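PDB 6EHD: OmpT protein from Vibrio cholerae serotype O1, which probably forms a general diffusion pore through the outer membrane, letting small hydrophilic solutes and ions across a beta barrel. Local coordinates for residues Trp88-Asp93 against Leu148-Val153; Ala173-Ser178 against Thr185-Ala190; Ala242-Leu247 against Val273-Ala278. The protein carries 1 engineered substitution. All blocks are in the same frame, centred on the assembly; numbering follows the deposited sequence.

In the fold
All three contacts belong to the barrel architecture of a Gram-negative porin and follow one another along the chain, each closing before the next opens. Contact 1 is the innermost, centred about 10 Å from the centre of the chain, where helix 90-94 meets strand 147-157 from within. Contacts 2 and 3 are hairpin pairings, 174-181 with 184-205, which prolongs strand 184-205, and 245-258 with 263-276. They lie on opposite sides of the chain's centre, their own centres about 45 Å apart; contact 1 is about 27 Å and 31 Å from them, centre to centre. No two contacts touch, but all reach the same antiparallel barrel strands; contact 1 joins an inward-folded segment to the wall.

Contact 1. Residues Trp88-Asp93 against Leu148-Val153; sequences WTTSDD and LAELYV
The carboxylate of E150 reaches from strand 148-153 to the helix that begins at T90, and its two oxygens take separate donors of S91. OE2 receives the S91 hydroxyl OG at 2.6 Å, on its syn side and 23° out of the carboxylate plane; OE1 takes S91 N from above that plane, at 3.0 Å. An acid suits this place, because the first amides of a helix have no preceding turn to supply a carbonyl. A water accepts from T90 N and donates to E150 OE1. In the fold this fastens a segment folded inward into the porin barrel to the inner face of its wall, and Y196 OH is also hydrogen-bonded to OE2. S91 OG can serve E150 because chi1 of 51° sets it between the backbone N and carbonyl carbon; there it also accepts from T89 OG1 at 2.7 Å. Y152 and T90 slide past each other in opposite directions, Y152 CD1 3.9 Å from T90 CG2, while S91 CB sits 3.3 Å from Y152 OH, which is hydrogen-bonded with Y215 OH. T89 CG2 meets L148 CD2 at 3.8 Å, the two side chains crossing at about a right angle.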
loop_
_atom_site.group_PDB
_atom_site.type_symbol
_atom_site.label_atom_id
_atom_site.label_comp_id
_atom_site.label_asym_id
_atom_site.label_seq_id
_atom_site.Cartn_x
_atom_site.Cartn_y
_atom_site.Cartn_z
ATOM N N TRP A 88 -5.198 -7.574 -2.908
ATOM C CA TRP A 88 -4.087 -6.795 -2.253
ATOM C C TRP A 88 -3.639 -7.544 -0.974
ATOM O O TRP A 88 -4.500 -8.252 -0.359
ATOM C CB TRP A 88 -4.497 -5.366 -1.939
ATOM C CG TRP A 88 -5.076 -4.606 -3.100
ATOM C CD1 TRP A 88 -6.299 -3.998 -3.112
ATOM C CD2 TRP A 88 -4.585 -4.549 -4.430
ATOM N NE1 TRP A 88 -6.548 -3.489 -4.344
ATOM C CE2 TRP A 88 -5.509 -3.812 -5.176
ATOM C CE3 TRP A 88 -3.432 -5.058 -5.082
ATOM C CZ2 TRP A 88 -5.338 -3.560 -6.547
ATOM C CZ3 TRP A 88 -3.249 -4.789 -6.444
ATOM C CH2 TRP A 88 -4.198 -4.050 -7.155
ATOM N N THR A 89 -2.400 -7.347 -0.525
ATOM C CA THR A 89 -1.980 -7.920 0.793
ATOM C C THR A 89 -2.725 -7.294 1.992
ATOM O O THR A 89 -3.192 -6.126 1.941
ATOM C CB THR A 89 -0.459 -7.853 1.028
ATOM O OG1 THR A 89 -0.025 -6.490 1.139
ATOM C CG2 THR A 89 0.328 -8.558 -0.062
ATOM N N THR A 90 -2.880 -8.079 3.057
ATOM C CA THR A 90 -3.395 -7.610 4.338
ATOM C C THR A 90 -2.507 -6.383 4.838
ATOM O O THR A 90 -3.055 -5.377 5.341
ATOM C CB THR A 90 -3.336 -8.732 5.423
ATOM O OG1 THR A 90 -4.157 -9.822 5.009
ATOM C CG2 THR A 90 -3.812 -8.213 6.780
ATOM N N SER A 91 -1.196 -6.514 4.628
ATOM C CA SER A 91 -0.254 -5.387 4.971
ATOM C C SER A 91 -0.585 -4.065 4.243
ATOM O O SER A 91 -0.447 -2.945 4.829
ATOM C CB SER A 91 1.225 -5.828 4.756
ATOM O OG SER A 91 1.409 -6.409 3.460
ATOM N N ASP A 92 -1.027 -4.165 2.998
ATOM C CA ASP A 92 -1.463 -2.977 2.182
ATOM C C ASP A 92 -2.773 -2.434 2.683
ATOM O O ASP A 92 -2.922 -1.198 2.749
ATOM C CB ASP A 92 -1.560 -3.336 0.733
ATOM C CG ASP A 92 -1.677 -2.129 -0.228
ATOM O OD1 ASP A 92 -0.754 -1.327 -0.284
ATOM O OD2 ASP A 92 -2.669 -2.079 -0.979
ATOM N N ASP A 93 -3.707 -3.315 3.103
ATOM C CA ASP A 93 -5.019 -2.872 3.620
ATOM C C ASP A 93 -4.805 -2.093 4.919
ATOM O O ASP A 93 -5.440 -1.005 5.173
ATOM C CB ASP A 93 -5.934 -4.074 3.943
ATOM C CG ASP A 93 -6.379 -4.897 2.729
ATOM O OD1 ASP A 93 -6.248 -4.447 1.579
ATOM O OD2 ASP A 93 -6.858 -6.086 3.007
ATOM N N LEU A 148 3.858 -16.167 1.327
ATOM C CA LEU A 148 3.331 -15.024 2.135
ATOM C C LEU A 148 2.503 -15.496 3.311
ATOM O O LEU A 148 1.597 -16.332 3.194
ATOM C CB LEU A 148 2.495 -14.088 1.234
ATOM C CG LEU A 148 1.868 -12.830 1.835
ATOM C CD1 LEU A 148 2.958 -11.814 2.154
ATOM C CD2 LEU A 148 0.859 -12.235 0.901
ATOM N N ALA A 149 2.773 -14.895 4.465
ATOM C CA ALA A 149 1.987 -15.107 5.626
ATOM C C ALA A 149 2.027 -13.792 6.483
ATOM O O ALA A 149 3.139 -13.287 6.774
ATOM C CB ALA A 149 2.534 -16.293 6.446
ATOM N N GLU A 150 0.843 -13.343 6.917
ATOM C CA GLU A 150 0.700 -12.046 7.622
ATOM C C GLU A 150 -0.353 -12.085 8.707
ATOM O O GLU A 150 -1.354 -12.776 8.563
ATOM C CB GLU A 150 0.304 -10.933 6.572
ATOM C CG GLU A 150 1.336 -10.758 5.464
ATOM C CD GLU A 150 1.081 -9.527 4.550
ATOM O OE1 GLU A 150 -0.135 -9.334 4.199
ATOM O OE2 GLU A 150 2.069 -8.846 4.181
ATOM N N LEU A 151 -0.164 -11.280 9.776
ATOM C CA LEU A 151 -1.119 -11.149 10.882
ATOM C C LEU A 151 -0.991 -9.786 11.505
ATOM O O LEU A 151 0.157 -9.384 11.824
ATOM C CB LEU A 151 -0.846 -12.226 11.983
ATOM C CG LEU A 151 -1.618 -12.102 13.305
ATOM C CD1 LEU A 151 -3.053 -12.337 13.065
ATOM C CD2 LEU A 151 -1.140 -13.124 14.376
ATOM N N TYR A 152 -2.125 -9.096 11.637
ATOM C CA TYR A 152 -2.224 -7.762 12.273
ATOM C C TYR A 152 -3.397 -7.762 13.282
ATOM O O TYR A 152 -4.460 -8.410 13.033
ATOM C CB TYR A 152 -2.410 -6.652 11.186
ATOM C CG TYR A 152 -1.205 -6.428 10.301
ATOM C CD1 TYR A 152 -0.917 -7.235 9.204
ATOM C CD2 TYR A 152 -0.335 -5.347 10.525
ATOM C CE1 TYR A 152 0.208 -7.023 8.418
ATOM C CE2 TYR A 152 0.745 -5.092 9.703
ATOM C CZ TYR A 152 1.042 -5.934 8.668
ATOM O OH TYR A 152 2.191 -5.693 7.881
ATOM N N VAL A 153 -3.299 -6.956 14.351
ATOM C CA VAL A 153 -4.410 -6.737 15.313
ATOM C C VAL A 153 -4.551 -5.261 15.617
ATOM O O VAL A 153 -3.525 -4.548 15.641
ATOM C CB VAL A 153 -4.162 -7.538 16.660
ATOM C CG1 VAL A 153 -2.895 -7.082 17.348
ATOM C CG2 VAL A 153 -5.275 -7.313 17.638
HETATM O O HOH W 1 -2.237 -11.034 3.282
#

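Contact 2. Residues Ala173-Ser178 against Thr185-Ala190; sequences AFKVGS and TTDIKA
T186 and S178 meet near the tip of a beta hairpin that extends the porin barrel wall, strand 174-178 running antiparallel to strand 185-190 with a classic beta bulge in the first. T186 O receives a CA-H...O contact from S178 CA at 3.4 Å. D187 stands opposite S178 in a non-hydrogen-bonded pair and turns its carboxylate to K175 on the same face, where charged side chains suit the exposed surface; K175 CE lies 3.3 Å from D187 OD1, and K175 NZ makes a long salt bridge of 3.8 Å to that oxygen. I188 faces both V176 and G177: its O accepts from V176 N at 3.0 Å, whereas its N donates to G177 O from 49° above the carbonyl plane. G177, at phi 170° and psi -148°, adopts a backbone shape that a residue without a side chain takes easily. I188 CD1 rests 3.9 Å from S178 C. K189 pairs with K175, and its CA-H points at F174 O. A190, whose small methyl lies on the F174 face, closes a hydrogen-bonded pair: F174 N donates to A190 O at 2.8 Å, and A190 N returns a bond of 3.1 Å to F174 O.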
loop_
_atom_site.group_PDB
_atom_site.type_symbol
_atom_site.label_atom_id
_atom_site.label_comp_id
_atom_site.label_asym_id
_atom_site.label_seq_id
_atom_site.Cartn_x
_atom_site.Cartn_y
_atom_site.Cartn_z
ATOM N N ALA A 173 13.218 -16.432 -6.772
ATOM C CA ALA A 173 13.930 -15.945 -7.940
ATOM C C ALA A 173 13.676 -14.477 -8.194
ATOM O O ALA A 173 13.175 -14.077 -9.246
ATOM C CB ALA A 173 13.530 -16.767 -9.169
ATOM N N PHE A 174 14.056 -13.644 -7.233
ATOM C CA PHE A 174 13.778 -12.204 -7.316
ATOM C C PHE A 174 14.875 -11.497 -8.159
ATOM O O PHE A 174 16.063 -11.618 -7.854
ATOM C CB PHE A 174 13.744 -11.589 -5.896
ATOM C CG PHE A 174 13.280 -10.171 -5.868
ATOM C CD1 PHE A 174 11.926 -9.856 -6.020
ATOM C CD2 PHE A 174 14.179 -9.132 -5.688
ATOM C CE1 PHE A 174 11.507 -8.520 -6.011
ATOM C CE2 PHE A 174 13.742 -7.802 -5.617
ATOM C CZ PHE A 174 12.404 -7.501 -5.788
ATOM N N LYS A 175 14.454 -10.737 -9.155
ATOM C CA LYS A 175 15.342 -9.874 -9.939
ATOM C C LYS A 175 15.719 -8.590 -9.191
ATOM O O LYS A 175 14.937 -7.649 -9.077
ATOM C CB LYS A 175 14.719 -9.520 -11.287
ATOM C CG LYS A 175 15.641 -8.714 -12.210
ATOM C CD LYS A 175 15.085 -8.668 -13.638
ATOM C CE LYS A 175 16.137 -8.418 -14.720
ATOM N NZ LYS A 175 16.195 -6.987 -15.141
ATOM N N VAL A 176 16.947 -8.584 -8.688
ATOM C CA VAL A 176 17.583 -7.401 -8.102
ATOM C C VAL A 176 17.995 -6.353 -9.156
ATOM O O VAL A 176 17.814 -5.133 -8.939
ATOM C CB VAL A 176 18.793 -7.842 -7.260
ATOM C CG1 VAL A 176 19.683 -6.669 -6.875
ATOM C CG2 VAL A 176 18.308 -8.623 -6.041
ATOM N N GLY A 177 18.552 -6.810 -10.283
ATOM C CA GLY A 177 19.075 -5.883 -11.315
ATOM C C GLY A 177 19.878 -6.579 -12.416
ATOM O O GLY A 177 19.578 -7.717 -12.776
ATOM N N SER A 178 20.882 -5.895 -12.964
ATOM C CA SER A 178 21.765 -6.506 -13.992
ATOM C C SER A 178 23.191 -6.008 -13.869
ATOM O O SER A 178 23.432 -4.913 -13.348
ATOM C CB SER A 178 21.258 -6.249 -15.416
ATOM O OG SER A 178 20.990 -4.887 -15.564
ATOM N N THR A 185 26.683 -9.358 -20.300
ATOM C CA THR A 185 25.527 -8.825 -19.540
ATOM C C THR A 185 24.648 -9.952 -18.986
ATOM O O THR A 185 24.219 -10.815 -19.735
ATOM C CB THR A 185 24.674 -7.867 -20.372
ATOM O OG1 THR A 185 25.414 -6.658 -20.570
ATOM C CG2 THR A 185 23.335 -7.515 -19.661
ATOM N N THR A 186 24.369 -9.906 -17.679
ATOM C CA THR A 186 23.646 -10.965 -16.966
ATOM C C THR A 186 22.701 -10.406 -15.854
ATOM O O THR A 186 23.043 -9.434 -15.156
ATOM C CB THR A 186 24.653 -11.965 -16.354
ATOM O OG1 THR A 186 23.958 -12.991 -15.642
ATOM C CG2 THR A 186 25.643 -11.281 -15.398
ATOM N N ASP A 187 21.527 -11.017 -15.679
ATOM C CA ASP A 187 20.587 -10.649 -14.607
ATOM C C ASP A 187 21.110 -11.115 -13.250
ATOM O O ASP A 187 21.587 -12.235 -13.130
ATOM C CB ASP A 187 19.226 -11.291 -14.864
ATOM C CG ASP A 187 18.421 -10.569 -15.933
ATOM O OD1 ASP A 187 18.787 -9.441 -16.335
ATOM O OD2 ASP A 187 17.387 -11.127 -16.356
ATOM N N ILE A 188 21.021 -10.260 -12.229
ATOM C CA ILE A 188 21.316 -10.667 -10.845
ATOM C C ILE A 188 19.976 -11.131 -10.209
ATOM O O ILE A 188 19.052 -10.310 -10.038
ATOM C CB ILE A 188 21.907 -9.503 -10.008
ATOM C CG1 ILE A 188 23.067 -8.767 -10.724
ATOM C CG2 ILE A 188 22.389 -10.017 -8.656
ATOM C CD1 ILE A 188 23.263 -7.334 -10.241
ATOM N N LYS A 189 19.858 -12.428 -9.904
ATOM C CA LYS A 189 18.674 -12.980 -9.230
ATOM C C LYS A 189 19.078 -13.655 -7.942
ATOM O O LYS A 189 20.172 -14.182 -7.857
ATOM C CB LYS A 189 17.905 -13.948 -10.123
ATOM C CG LYS A 189 17.592 -13.349 -11.480
ATOM C CD LYS A 189 16.274 -13.811 -12.066
ATOM C CE LYS A 189 16.013 -13.094 -13.385
ATOM N NZ LYS A 189 14.555 -12.991 -13.672
ATOM N N ALA A 190 18.194 -13.617 -6.934
ATOM C CA ALA A 190 18.470 -14.164 -5.639
ATOM C C ALA A 190 17.193 -14.689 -4.994
ATOM O O ALA A 190 16.094 -14.298 -5.405
ATOM C CB ALA A 190 19.115 -13.098 -4.791
#

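Contact 3. Residues Ala242-Leu247 against Val273-Ala278; sequences ADKTKL and VEYKFA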
loop_
_atom_site.group_PDB
_atom_site.type_symbol
_atom_site.label_atom_id
_atom_site.label_comp_id
_atom_site.label_asym_id
_atom_site.label_seq_id
_atom_site.Cartn_x
_atom_site.Cartn_y
_atom_site.Cartn_z
ATOM N N ALA A 242 -11.488 23.852 6.225
ATOM C CA ALA A 242 -12.868 24.216 5.806
ATOM C C ALA A 242 -13.612 22.948 5.420
ATOM O O ALA A 242 -13.039 21.898 5.307
ATOM C CB ALA A 242 -12.867 25.222 4.672
ATOM N N ASP A 243 -14.944 23.005 5.311
ATOM C CA ASP A 243 -15.771 21.854 4.880
ATOM C C ASP A 243 -15.182 21.047 3.661
ATOM O O ASP A 243 -15.136 19.793 3.669
ATOM C CB ASP A 243 -17.169 22.380 4.466
ATOM C CG ASP A 243 -17.097 23.759 3.720
ATOM O OD1 ASP A 243 -16.358 23.925 2.702
ATOM O OD2 ASP A 243 -17.750 24.714 4.209
ATOM N N LYS A 244 -14.698 21.759 2.656
ATOM C CA LYS A 244 -14.233 21.065 1.489
ATOM C C LYS A 244 -12.763 20.914 1.411
ATOM O O LYS A 244 -12.308 20.326 0.471
ATOM C CB LYS A 244 -14.706 21.813 0.219
ATOM C CG LYS A 244 -16.231 21.762 0.073
ATOM C CD LYS A 244 -16.631 22.856 -0.889
ATOM C CE LYS A 244 -18.000 22.705 -1.476
ATOM N NZ LYS A 244 -18.153 21.492 -2.306
ATOM N N THR A 245 -11.995 21.454 2.382
ATOM C CA THR A 245 -10.606 21.643 2.161
ATOM C C THR A 245 -9.754 21.022 3.328
ATOM O O THR A 245 -10.020 21.362 4.468
ATOM C CB THR A 245 -10.243 23.152 2.000
ATOM O OG1 THR A 245 -10.962 23.768 0.905
ATOM C CG2 THR A 245 -8.832 23.295 1.630
ATOM N N LYS A 246 -8.758 20.190 2.961
ATOM C CA LYS A 246 -7.873 19.539 3.941
ATOM C C LYS A 246 -6.434 19.704 3.577
ATOM O O LYS A 246 -6.019 19.477 2.420
ATOM C CB LYS A 246 -8.274 18.066 4.047
ATOM C CG LYS A 246 -7.432 17.258 5.023
ATOM C CD LYS A 246 -8.084 15.908 5.340
ATOM C CE LYS A 246 -7.776 14.808 4.425
ATOM N NZ LYS A 246 -8.619 13.648 4.944
ATOM N N LEU A 247 -5.627 20.161 4.550
ATOM C CA LEU A 247 -4.207 20.217 4.354
ATOM C C LEU A 247 -3.560 18.921 4.933
ATOM O O LEU A 247 -4.032 18.364 5.930
ATOM C CB LEU A 247 -3.565 21.452 5.095
ATOM C CG LEU A 247 -4.107 22.860 4.712
ATOM C CD1 LEU A 247 -3.219 23.963 5.331
ATOM C CD2 LEU A 247 -4.135 22.982 3.221
ATOM N N VAL A 273 -2.479 19.754 -0.437
ATOM C CA VAL A 273 -3.784 20.206 -0.202
ATOM C C VAL A 273 -4.786 19.396 -1.038
ATOM O O VAL A 273 -4.475 19.068 -2.186
ATOM C CB VAL A 273 -3.959 21.724 -0.554
ATOM C CG1 VAL A 273 -3.595 22.051 -1.936
ATOM C CG2 VAL A 273 -5.368 22.212 -0.265
ATOM N N GLU A 274 -5.914 19.032 -0.390
ATOM C CA GLU A 274 -7.045 18.298 -1.022
ATOM C C GLU A 274 -8.261 19.169 -1.050
ATOM O O GLU A 274 -8.696 19.719 -0.002
ATOM C CB GLU A 274 -7.347 17.004 -0.212
ATOM C CG GLU A 274 -8.628 16.174 -0.644
ATOM C CD GLU A 274 -9.008 15.231 0.525
ATOM O OE1 GLU A 274 -8.391 14.136 0.646
ATOM O OE2 GLU A 274 -9.751 15.651 1.437
ATOM N N TYR A 275 -9.004 19.170 -2.183
ATOM C CA TYR A 275 -10.235 19.973 -2.262
ATOM C C TYR A 275 -11.308 19.102 -2.890
ATOM O O TYR A 275 -11.109 18.593 -4.002
ATOM C CB TYR A 275 -10.054 21.264 -3.132
ATOM C CG TYR A 275 -11.298 22.067 -3.293
ATOM C CD1 TYR A 275 -11.666 23.034 -2.339
ATOM C CD2 TYR A 275 -12.131 21.926 -4.421
ATOM C CE1 TYR A 275 -12.805 23.799 -2.439
ATOM C CE2 TYR A 275 -13.306 22.687 -4.502
ATOM C CZ TYR A 275 -13.624 23.644 -3.571
ATOM O OH TYR A 275 -14.804 24.395 -3.608
ATOM N N LYS A 276 -12.434 19.001 -2.200
ATOM C CA LYS A 276 -13.601 18.135 -2.686
ATOM C C LYS A 276 -14.681 18.993 -3.349
ATOM O O LYS A 276 -15.251 19.883 -2.726
ATOM C CB LYS A 276 -14.184 17.360 -1.491
ATOM C CG LYS A 276 -13.226 16.256 -1.025
ATOM C CD LYS A 276 -13.856 15.472 0.168
ATOM C CE LYS A 276 -12.955 14.380 0.686
ATOM N NZ LYS A 276 -13.671 13.483 1.638
ATOM N N PHE A 277 -14.812 18.886 -4.666
ATOM C CA PHE A 277 -15.960 19.535 -5.336
ATOM C C PHE A 277 -17.299 18.919 -4.880
ATOM O O PHE A 277 -18.293 19.647 -4.676
ATOM C CB PHE A 277 -15.825 19.506 -6.852
ATOM C CG PHE A 277 -14.818 20.500 -7.405
ATOM C CD1 PHE A 277 -15.269 21.758 -7.833
ATOM C CD2 PHE A 277 -13.478 20.184 -7.609
ATOM C CE1 PHE A 277 -14.405 22.701 -8.282
ATOM C CE2 PHE A 277 -12.607 21.133 -8.139
ATOM C CZ PHE A 277 -13.069 22.380 -8.501
ATOM N N ALA A 278 -17.309 17.610 -4.729
ATOM C CA ALA A 278 -18.533 16.857 -4.388
ATOM C C ALA A 278 -18.090 15.518 -3.880
ATOM O O ALA A 278 -16.922 15.187 -3.917
ATOM C CB ALA A 278 -19.448 16.683 -5.611
HETATM O O HOH W 2 -11.144 17.864 1.602
HETATM O O HOH W 3 -10.695 13.991 3.189
#
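K246 and E274 form an antiparallel hydrogen-bonded pair between strands 245-247 and 273-276, whose axes approach to 4.8 Å at 166°: E274 N gives to K246 O, K246 N gives back to E274 O, and K276 N binds K244 O one step further on, while T245 with Y275 and L247 with V273 are non-hydrogen-bonded pairs, the CA-H of Y275 pointing at K244 O and that of T245 at E274 O.

On the face of K246 and E274, the two side chains cross obliquely. The lysine's methylene CE comes 3.7 Å from E274 OE2, and NZ stays 4.2 Å from the same oxygen, beyond a salt bridge. A water spans the gap, accepting from K246 NZ at 2.7 Å and donating to E274 OE2, with a weak further bond from K276 NZ. The other oxygen of E274, OE1, is hydrogen-bonded by Y101. An acid thus suits this buried place, where two lysines nearby would probably stabilise its negative charge.

The strands belong to the wall of the porin barrel, and the segment 242-247 enters its strand from a type I turn, A242 to T245. There K244 lies across Y275, its CD 3.6 Å from Y275 OH; the long apolar methylene run of a lysine can lie against an aromatic side chain while, with chi4 of -63° bending the chain at its end, NZ makes a weak hydrogen bond to K276 O. T245 OG1 approaches the rim of the Y275 ring near its plane, 3.4 Å from CD1. Within the second segment, Y275 CE2 stands 3.7 Å above the plane of F277, over its centre. On the same face as Y275, L247 CD2 meets V273 CG2 at 3.8 Å; a bound detergent touches L247, as fits an apolar residue on the surface of a membrane barrel.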